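NanS-p (Escherichia phage vB_EcoP_24B, PDB 6YP6) is a phage-encoded carbohydrate esterase of the NanS-p type, whose mainly beta portion in this structure probably binds carbohydrate. Local coordinates at residues L17-E30 and K44-Y58. Sequence-based numbering, arbitrary orientation.
Sequences LKVQGWSASGGRAE and KLTKEAGKSSWVLEY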
ATOM      1  N   LEU A  17      -3.709  12.180  10.963  1.00 10.77           N
ATOM      2  CA  LEU A  17      -3.751  12.124   9.508  1.00 10.98           C
ATOM      3  C   LEU A  17      -4.080  13.490   8.926  1.00 11.41           C
ATOM      4  O   LEU A  17      -3.477  13.912   7.930  1.00 11.39           O
ATOM      5  CB  LEU A  17      -4.813  11.107   9.082  1.00 11.52           C
ATOM      6  CG  LEU A  17      -4.395   9.652   9.281  1.00 11.85           C
ATOM      7  CD1 LEU A  17      -5.591   8.734   9.529  1.00 12.60           C
ATOM      8  CD2 LEU A  17      -3.596   9.190   8.061  1.00 11.83           C
ATOM      9  N   LYS A  18      -5.040  14.187   9.541  1.00 12.87           N
ATOM     10  CA  LYS A  18      -5.477  15.480   9.033  1.00 14.34           C
ATOM     11  C   LYS A  18      -4.337  16.486   9.036  1.00 12.95           C
ATOM     12  O   LYS A  18      -4.101  17.171   8.038  1.00 12.91           O
ATOM     13  CB  LYS A  18      -6.636  15.987   9.891  1.00 16.82           C
ATOM     14  CG  LYS A  18      -7.226  17.293   9.419  1.00 19.22           C
ATOM     15  CD  LYS A  18      -8.329  17.758  10.346  1.00 21.43           C
ATOM     16  CE  LYS A  18      -9.487  16.776  10.396  1.00 23.19           C
ATOM     17  NZ  LYS A  18     -10.606  17.295  11.229  1.00 24.35           N
ATOM     18  N   VAL A  19      -3.627  16.607  10.160  1.00 12.17           N
ATOM     19  CA  VAL A  19      -2.534  17.573  10.249  1.00 11.81           C
ATOM     20  C   VAL A  19      -1.456  17.251   9.232  1.00 10.95           C
ATOM     21  O   VAL A  19      -0.807  18.159   8.691  1.00 11.57           O
ATOM     22  CB  VAL A  19      -1.976  17.598  11.683  1.00 12.44           C
ATOM     23  CG1 VAL A  19      -0.682  18.401  11.756  1.00 12.41           C
ATOM     24  CG2 VAL A  19      -3.011  18.153  12.651  1.00 13.97           C
ATOM     25  N   GLN A  20      -1.257  15.961   8.942  1.00 10.22           N
ATOM     26  CA  GLN A  20      -0.229  15.513   8.011  1.00  9.93           C
ATOM     27  C   GLN A  20      -0.670  15.565   6.551  1.00 10.01           C
ATOM     28  O   GLN A  20       0.099  15.150   5.682  1.00 10.69           O
ATOM     29  CB  GLN A  20       0.262  14.110   8.403  1.00  9.77           C
ATOM     30  CG  GLN A  20       0.996  14.128   9.732  1.00  9.79           C
ATOM     31  CD  GLN A  20       1.516  12.765  10.142  1.00 10.02           C
ATOM     32  OE1 GLN A  20       2.302  12.144   9.435  1.00 10.18           O
ATOM     33  NE2 GLN A  20       1.088  12.303  11.302  1.00 10.05           N
ATOM     34  N   GLY A  21      -1.863  16.078   6.255  1.00 10.03           N
ATOM     35  CA  GLY A  21      -2.263  16.344   4.892  1.00 10.26           C
ATOM     36  C   GLY A  21      -3.056  15.252   4.215  1.00  9.63           C
ATOM     37  O   GLY A  21      -3.387  15.399   3.030  1.00 10.44           O
ATOM     38  N   TRP A  22      -3.360  14.169   4.921  1.00  8.34           N
ATOM     39  CA  TRP A  22      -4.134  13.068   4.380  1.00  8.38           C
ATOM     40  C   TRP A  22      -5.624  13.340   4.520  1.00  8.53           C
ATOM     41  O   TRP A  22      -6.070  13.985   5.467  1.00 10.04           O
ATOM     42  CB  TRP A  22      -3.810  11.786   5.154  1.00  7.86           C
ATOM     43  CG  TRP A  22      -2.407  11.298   4.945  1.00  7.86           C
ATOM     44  CD1 TRP A  22      -1.268  11.856   5.436  1.00  7.68           C
ATOM     45  CD2 TRP A  22      -2.001  10.169   4.167  1.00  7.62           C
ATOM     46  NE1 TRP A  22      -0.173  11.140   5.014  1.00  7.92           N
ATOM     47  CE2 TRP A  22      -0.599  10.095   4.232  1.00  7.56           C
ATOM     48  CE3 TRP A  22      -2.693   9.210   3.432  1.00  8.07           C
ATOM     49  CZ2 TRP A  22       0.122   9.086   3.596  1.00  8.44           C
ATOM     50  CZ3 TRP A  22      -1.980   8.215   2.796  1.00  8.71           C
ATOM     51  CH2 TRP A  22      -0.592   8.156   2.887  1.00  8.50           C
ATOM     52  N   SER A  23      -6.392  12.784   3.591  0.50  8.67           N
ATOM     53  CA  SER A  23      -7.847  12.769   3.662  0.50  9.90           C
ATOM     54  C   SER A  23      -8.299  11.359   4.033  0.50 11.02           C
ATOM     55  O   SER A  23      -7.830  10.377   3.454  0.50 11.93           O
ATOM     56  CB  SER A  23      -8.453  13.189   2.323  0.50 11.06           C
ATOM     57  OG  SER A  23      -8.113  14.528   2.009  0.50 11.43           O
ATOM     58  N   ALA A  24      -9.252  11.261   4.950  1.00 12.30           N
ATOM     59  CA  ALA A  24      -9.687   9.987   5.497  1.00 14.36           C
ATOM     60  C   ALA A  24     -11.201   9.960   5.414  1.00 15.54           C
ATOM     61  O   ALA A  24     -11.863  10.958   5.707  1.00 16.76           O
ATOM     62  CB  ALA A  24      -9.237   9.791   6.943  1.00 15.73           C
ATOM     63  N   SER A  25     -11.747   8.823   5.009  1.00 16.03           N
ATOM     64  CA  SER A  25     -13.186   8.680   4.946  1.00 16.73           C
ATOM     65  C   SER A  25     -13.547   7.243   5.260  1.00 16.13           C
ATOM     66  O   SER A  25     -12.802   6.314   4.942  1.00 16.97           O
ATOM     67  CB  SER A  25     -13.744   9.057   3.579  1.00 18.64           C
ATOM     68  OG  SER A  25     -13.231   8.225   2.566  1.00 20.60           O
ATOM     69  N   GLY A  26     -14.706   7.063   5.862  1.00 15.46           N
ATOM     70  CA  GLY A  26     -15.134   5.755   6.294  1.00 15.53           C
ATOM     71  C   GLY A  26     -14.367   5.328   7.537  1.00 15.81           C
ATOM     72  O   GLY A  26     -13.277   5.801   7.835  1.00 17.38           O
ATOM     73  N   GLY A  27     -14.992   4.424   8.288  1.00 16.32           N
ATOM     74  CA  GLY A  27     -14.308   3.820   9.398  1.00 15.74           C
ATOM     75  C   GLY A  27     -13.849   4.780  10.482  1.00 15.71           C
ATOM     76  O   GLY A  27     -14.378   5.881  10.670  1.00 17.22           O
ATOM     77  N   ARG A  28     -12.862   4.301  11.233  1.00 14.26           N
ATOM     78  CA  ARG A  28     -12.315   4.983  12.390  1.00 14.26           C
ATOM     79  C   ARG A  28     -10.805   4.833  12.356  1.00 12.70           C
ATOM     80  O   ARG A  28     -10.291   3.767  12.012  1.00 11.97           O
ATOM     81  CB  ARG A  28     -12.853   4.363  13.682  1.00 15.60           C
ATOM     82  CG  ARG A  28     -12.348   5.052  14.927  1.00 17.90           C
ATOM     83  CD  ARG A  28     -12.837   4.401  16.195  1.00 20.21           C
ATOM     84  NE  ARG A  28     -12.321   5.128  17.350  1.00 22.31           N
ATOM     85  CZ  ARG A  28     -12.311   4.664  18.594  1.00 24.25           C
ATOM     86  NH1 ARG A  28     -12.793   3.459  18.864  1.00 25.02           N
ATOM     87  NH2 ARG A  28     -11.811   5.411  19.567  1.00 24.86           N
ATOM     88  N   ALA A  29     -10.102   5.908  12.699  1.00 12.40           N
ATOM     89  CA  ALA A  29      -8.649   5.905  12.848  1.00 12.18           C
ATOM     90  C   ALA A  29      -8.374   6.373  14.270  1.00 12.49           C
ATOM     91  O   ALA A  29      -8.619   7.538  14.598  1.00 14.62           O
ATOM     92  CB  ALA A  29      -7.999   6.837  11.829  1.00 12.93           C
ATOM     93  N   GLU A  30      -7.877   5.474  15.115  1.00 11.80           N
ATOM     94  CA  GLU A  30      -7.606   5.784  16.512  1.00 11.98           C
ATOM     95  C   GLU A  30      -6.109   5.686  16.759  1.00 10.99           C
ATOM     96  O   GLU A  30      -5.522   4.623  16.558  1.00 10.46           O
ATOM     97  CB  GLU A  30      -8.332   4.801  17.433  1.00 13.75           C
ATOM     98  CG  GLU A  30      -8.162   5.143  18.902  1.00 15.28           C
ATOM     99  CD  GLU A  30      -8.586   4.036  19.847  1.00 17.45           C
ATOM    100  OE1 GLU A  30      -9.049   2.977  19.386  1.00 18.32           O
ATOM    101  OE2 GLU A  30      -8.455   4.226  21.077  1.00 18.70           O
ATOM    102  N   LYS A  44      -4.747   2.785  14.593  1.00  8.95           N
ATOM    103  CA  LYS A  44      -5.568   1.598  14.429  1.00  9.36           C
ATOM    104  C   LYS A  44      -6.743   1.940  13.530  1.00  8.96           C
ATOM    105  O   LYS A  44      -7.521   2.854  13.829  1.00  9.66           O
ATOM    106  CB  LYS A  44      -6.057   1.139  15.796  1.00 11.03           C
ATOM    107  CG  LYS A  44      -7.007  -0.045  15.785  1.00 13.53           C
ATOM    108  CD  LYS A  44      -7.338  -0.462  17.224  1.00 16.28           C
ATOM    109  CE  LYS A  44      -8.500  -1.437  17.312  1.00 18.14           C
ATOM    110  NZ  LYS A  44      -8.870  -1.735  18.725  1.00 19.54           N
ATOM    111  N   LEU A  45      -6.864   1.202  12.437  1.00  8.85           N
ATOM    112  CA  LEU A  45      -7.870   1.441  11.415  1.00  9.38           C
ATOM    113  C   LEU A  45      -8.890   0.315  11.453  1.00  9.88           C
ATOM    114  O   LEU A  45      -8.548  -0.867  11.318  1.00  9.88           O
ATOM    115  CB  LEU A  45      -7.218   1.534  10.036  1.00  9.66           C
ATOM    116  CG  LEU A  45      -6.086   2.573   9.944  1.00 11.43           C
ATOM    117  CD1 LEU A  45      -5.461   2.526   8.564  1.00 11.97           C
ATOM    118  CD2 LEU A  45      -6.543   3.965  10.249  1.00 12.40           C
ATOM    119  N   THR A  46     -10.142   0.701  11.655  1.00 10.59           N
ATOM    120  CA  THR A  46     -11.265  -0.209  11.735  1.00 12.02           C
ATOM    121  C   THR A  46     -12.457   0.431  11.037  1.00 12.29           C
ATOM    122  O   THR A  46     -12.426   1.597  10.634  1.00 12.60           O
ATOM    123  CB  THR A  46     -11.674  -0.484  13.196  1.00 13.53           C
ATOM    124  OG1 THR A  46     -12.046   0.745  13.843  1.00 14.02           O
ATOM    125  CG2 THR A  46     -10.549  -1.164  13.965  1.00 14.38           C
ATOM    126  N   LYS A  47     -13.526  -0.347  10.911  1.00 13.61           N
ATOM    127  CA  LYS A  47     -14.804   0.171  10.438  0.50 14.54           C
ATOM    128  C   LYS A  47     -15.911  -0.729  10.976  1.00 15.58           C
ATOM    129  O   LYS A  47     -15.657  -1.810  11.509  1.00 16.41           O
ATOM    130  CB  LYS A  47     -14.837   0.313   8.907  0.50 14.80           C
ATOM    131  CG  LYS A  47     -14.371  -0.902   8.097  0.50 14.61           C
ATOM    132  CD  LYS A  47     -15.458  -1.964   7.979  0.50 14.46           C
ATOM    133  CE  LYS A  47     -14.983  -3.179   7.186  0.50 14.02           C
ATOM    134  NZ  LYS A  47     -14.982  -2.959   5.726  0.50 13.95           N
ATOM    135  N   GLU A  48     -17.145  -0.269  10.827  1.00 17.81           N
ATOM    136  CA  GLU A  48     -18.299  -1.090  11.171  1.00 20.39           C
ATOM    137  C   GLU A  48     -18.599  -2.011   9.990  1.00 20.05           C
ATOM    138  O   GLU A  48     -18.878  -1.536   8.886  1.00 19.00           O
ATOM    139  CB  GLU A  48     -19.506  -0.206  11.475  1.00 23.57           C
ATOM    140  CG  GLU A  48     -19.365   0.660  12.723  1.00 26.90           C
ATOM    141  CD  GLU A  48     -19.212  -0.154  13.997  1.00 29.70           C
ATOM    142  OE1 GLU A  48     -19.592  -1.345  13.999  1.00 30.74           O
ATOM    143  OE2 GLU A  48     -18.709   0.400  14.999  1.00 30.85           O
ATOM    144  N   ALA A  49     -18.534  -3.322  10.213  1.00 21.07           N
ATOM    145  CA  ALA A  49     -18.754  -4.268   9.126  1.00 21.81           C
ATOM    146  C   ALA A  49     -20.101  -4.018   8.463  1.00 21.69           C
ATOM    147  O   ALA A  49     -21.111  -3.798   9.132  1.00 21.50           O
ATOM    148  CB  ALA A  49     -18.694  -5.701   9.652  1.00 22.54           C
ATOM    149  N   GLY A  50     -20.116  -4.065   7.133  1.00 22.14           N
ATOM    150  CA  GLY A  50     -21.282  -3.698   6.368  1.00 22.72           C
ATOM    151  C   GLY A  50     -21.345  -2.235   5.983  1.00 23.31           C
ATOM    152  O   GLY A  50     -22.023  -1.895   5.007  1.00 24.40           O
ATOM    153  N   LYS A  51     -20.663  -1.361   6.719  1.00 22.82           N
ATOM    154  CA  LYS A  51     -20.588   0.051   6.375  1.00 22.44           C
ATOM    155  C   LYS A  51     -19.394   0.293   5.453  1.00 19.42           C
ATOM    156  O   LYS A  51     -18.638  -0.619   5.118  1.00 20.43           O
ATOM    157  CB  LYS A  51     -20.564   0.903   7.641  1.00 24.95           C
ATOM    158  CG  LYS A  51     -21.809   0.683   8.493  1.00 27.23           C
ATOM    159  CD  LYS A  51     -21.986   1.714   9.594  1.00 29.23           C
ATOM    160  CE  LYS A  51     -23.247   1.412  10.401  1.00 30.47           C
ATOM    161  NZ  LYS A  51     -23.355   2.216  11.651  1.00 31.32           N
ATOM    162  N   SER A  52     -19.229   1.548   5.037  0.50 18.12           N
ATOM    163  CA  SER A  52     -18.244   1.869   4.014  0.50 16.89           C
ATOM    164  C   SER A  52     -16.848   1.406   4.416  0.50 15.16           C
ATOM    165  O   SER A  52     -16.441   1.512   5.576  0.50 15.17           O
ATOM    166  CB  SER A  52     -18.225   3.379   3.757  0.50 17.68           C
ATOM    167  OG  SER A  52     -19.342   3.791   2.986  0.50 18.23           O
ATOM    168  N   SER A  53     -16.134   0.864   3.439  1.00 13.22           N
ATOM    169  CA  SER A  53     -14.700   0.650   3.555  0.63 11.94           C
ATOM    170  C   SER A  53     -14.004   1.954   3.912  1.00 11.53           C
ATOM    171  O   SER A  53     -14.429   3.036   3.499  1.00 13.13           O
ATOM    172  CB  SER A  53     -14.244   0.137   2.186  0.63 12.62           C
ATOM    173  OG  SER A  53     -12.855   0.089   2.054  0.63 12.83           O
ATOM    174  N   TRP A  54     -12.939   1.863   4.697  1.00 11.00           N
ATOM    175  CA  TRP A  54     -12.175   3.063   4.982  1.00 11.21           C
ATOM    176  C   TRP A  54     -11.168   3.319   3.870  1.00 10.26           C
ATOM    177  O   TRP A  54     -10.688   2.401   3.203  1.00  8.72           O
ATOM    178  CB  TRP A  54     -11.465   3.025   6.336  1.00 12.15           C
ATOM    179  CG  TRP A  54     -10.565   1.875   6.600  1.00 11.86           C
ATOM    180  CD1 TRP A  54     -10.874   0.784   7.333  1.00 12.97           C
ATOM    181  CD2 TRP A  54      -9.199   1.705   6.174  1.00 10.08           C
ATOM    182  NE1 TRP A  54      -9.813  -0.069   7.387  1.00 12.38           N
ATOM    183  CE2 TRP A  54      -8.764   0.473   6.688  1.00 11.19           C
ATOM    184  CE3 TRP A  54      -8.309   2.476   5.411  1.00  9.00           C
ATOM    185  CZ2 TRP A  54      -7.491  -0.022   6.450  1.00 11.32           C
ATOM    186  CZ3 TRP A  54      -7.033   1.983   5.178  1.00  9.13           C
ATOM    187  CH2 TRP A  54      -6.637   0.741   5.697  1.00 10.27           C
ATOM    188  N   VAL A  55     -10.878   4.598   3.664  1.00 10.59           N
ATOM    189  CA  VAL A  55      -9.936   5.040   2.646  1.00 11.07           C
ATOM    190  C   VAL A  55      -9.125   6.199   3.201  1.00 10.84           C
ATOM    191  O   VAL A  55      -9.687   7.167   3.720  1.00 13.32           O
ATOM    192  CB  VAL A  55     -10.631   5.499   1.345  1.00 13.25           C
ATOM    193  CG1 VAL A  55      -9.576   5.851   0.287  1.00 14.64           C
ATOM    194  CG2 VAL A  55     -11.570   4.450   0.811  1.00 13.51           C
ATOM    195  N   LEU A  56      -7.812   6.110   3.064  1.00  8.86           N
ATOM    196  CA  LEU A  56      -6.892   7.203   3.314  1.00  8.67           C
ATOM    197  C   LEU A  56      -6.307   7.621   1.977  1.00  8.68           C
ATOM    198  O   LEU A  56      -5.949   6.767   1.173  1.00 10.35           O
ATOM    199  CB  LEU A  56      -5.745   6.749   4.214  1.00  9.69           C
ATOM    200  CG  LEU A  56      -6.149   6.008   5.483  1.00 11.84           C
ATOM    201  CD1 LEU A  56      -4.886   5.574   6.213  1.00 12.95           C
ATOM    202  CD2 LEU A  56      -7.027   6.842   6.383  1.00 13.36           C
ATOM    203  N   GLU A  57      -6.203   8.923   1.733  1.00  8.28           N
ATOM    204  CA  GLU A  57      -5.695   9.421   0.464  1.00  8.98           C
ATOM    205  C   GLU A  57      -4.684  10.533   0.682  1.00  7.61           C
ATOM    206  O   GLU A  57      -4.858  11.387   1.558  1.00  8.42           O
ATOM    207  CB  GLU A  57      -6.819   9.977  -0.445  1.00 11.79           C
ATOM    208  CG  GLU A  57      -7.900   8.973  -0.755  1.00 14.35           C
ATOM    209  CD  GLU A  57      -9.092   9.573  -1.462  1.00 17.49           C
ATOM    210  OE1 GLU A  57      -8.938  10.598  -2.147  1.00 17.91           O
ATOM    211  OE2 GLU A  57     -10.195   9.002  -1.347  1.00 19.67           O
ATOM    212  N   TYR A  58      -3.667  10.562  -0.180  1.00  7.71           N
ATOM    213  CA  TYR A  58      -2.723  11.662  -0.222  1.00  7.59           C
ATOM    214  C   TYR A  58      -2.509  12.056  -1.679  1.00  7.80           C
ATOM    215  O   TYR A  58      -2.415  11.197  -2.565  1.00  8.16           O
ATOM    216  CB  TYR A  58      -1.382  11.266   0.426  1.00  7.63           C
ATOM    217  CG  TYR A  58      -0.503  12.455   0.729  1.00  8.18           C
ATOM    218  CD1 TYR A  58       0.291  13.023  -0.259  1.00  8.11           C
ATOM    219  CD2 TYR A  58      -0.501  13.043   1.982  1.00  9.22           C
ATOM    220  CE1 TYR A  58       1.103  14.140   0.008  1.00  9.13           C
ATOM    221  CE2 TYR A  58       0.289  14.158   2.259  1.00 10.17           C
ATOM    222  CZ  TYR A  58       1.092  14.697   1.266  1.00 10.08           C
ATOM    223  OH  TYR A  58       1.870  15.800   1.538  1.00 11.18           O
TER
HETATM  224  O   HOH W   1     -10.457   9.525   1.848  1.00 23.49           O
HETATM  225  O   HOH W   2     -14.869   5.563   2.485  1.00 30.30           O
HETATM  226  O   HOH W   3     -17.339   3.170   7.365  1.00 21.85           O
HETATM  227  O   HOH W   4      -8.241   0.506  20.866  1.00 40.71           O
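Trp22 and Tyr58 meet in an edge-to-face pair, the tyrosine edge turned toward the indole face with the ring planes at 59°. Tyr58 CD2 comes over the five-membered ring, 3.6 Å from Trp22 NE1, while Tyr58 CB stands almost squarely above the six-membered ring in a CH-pi contact. A chi1 of -165° sets Tyr58 across the indole at about a right angle, bringing its CE2 within 3.6 Å of the carbonyl O of Gln20, which lies at the tyrosine edge, near its plane. The indole N-H is used beyond this contact, on the carbonyl of Ser7, which helps to fix the ring's rotation.

On the sheet face that carries Ala24 and Leu56, Leu56 CD2 touches two partners, 3.7 Å from Ala24 CB and 3.9 Å from Leu17 CD1; the two leucines cross at about a right angle. The chain then turns at Gly26 and Gly27, both at positive phi, where Gly27 CA passes 3.6 Å from Lys47 CB. Beyond this turn, Ala29 CB meets Leu45 CD2 at 3.6 Å, and Leu45 CB lies over one face of the Trp54 indole. The opposite sheet face carries mostly polar side chains, with Val55 among them: Ser25 OG shares one water with Val55 O and another with the loop carbonyl Ser53 O, and a water joins Glu30 OE1 to Lys44 NZ. Glu30 OE1 also sits above the guanidinium plane of Arg28 in a long, purely electrostatic salt bridge.

Eight backbone hydrogen bonds tie Ser23 and Ser25 to Glu57 and Val55, and Arg28 and Glu30 to Thr46 and Lys44. Strand 23-25 is the edge of one antiparallel sheet, paired with 55-59, whereas 28-33 and 41-46 make a hairpin in the other. The paired segments thus cross together from sheet to sheet, with Trp22, Leu45, Trp54 and Leu56 buried, consistent with the edge of a beta-sandwich, as in lectin-like carbohydrate-binding domains.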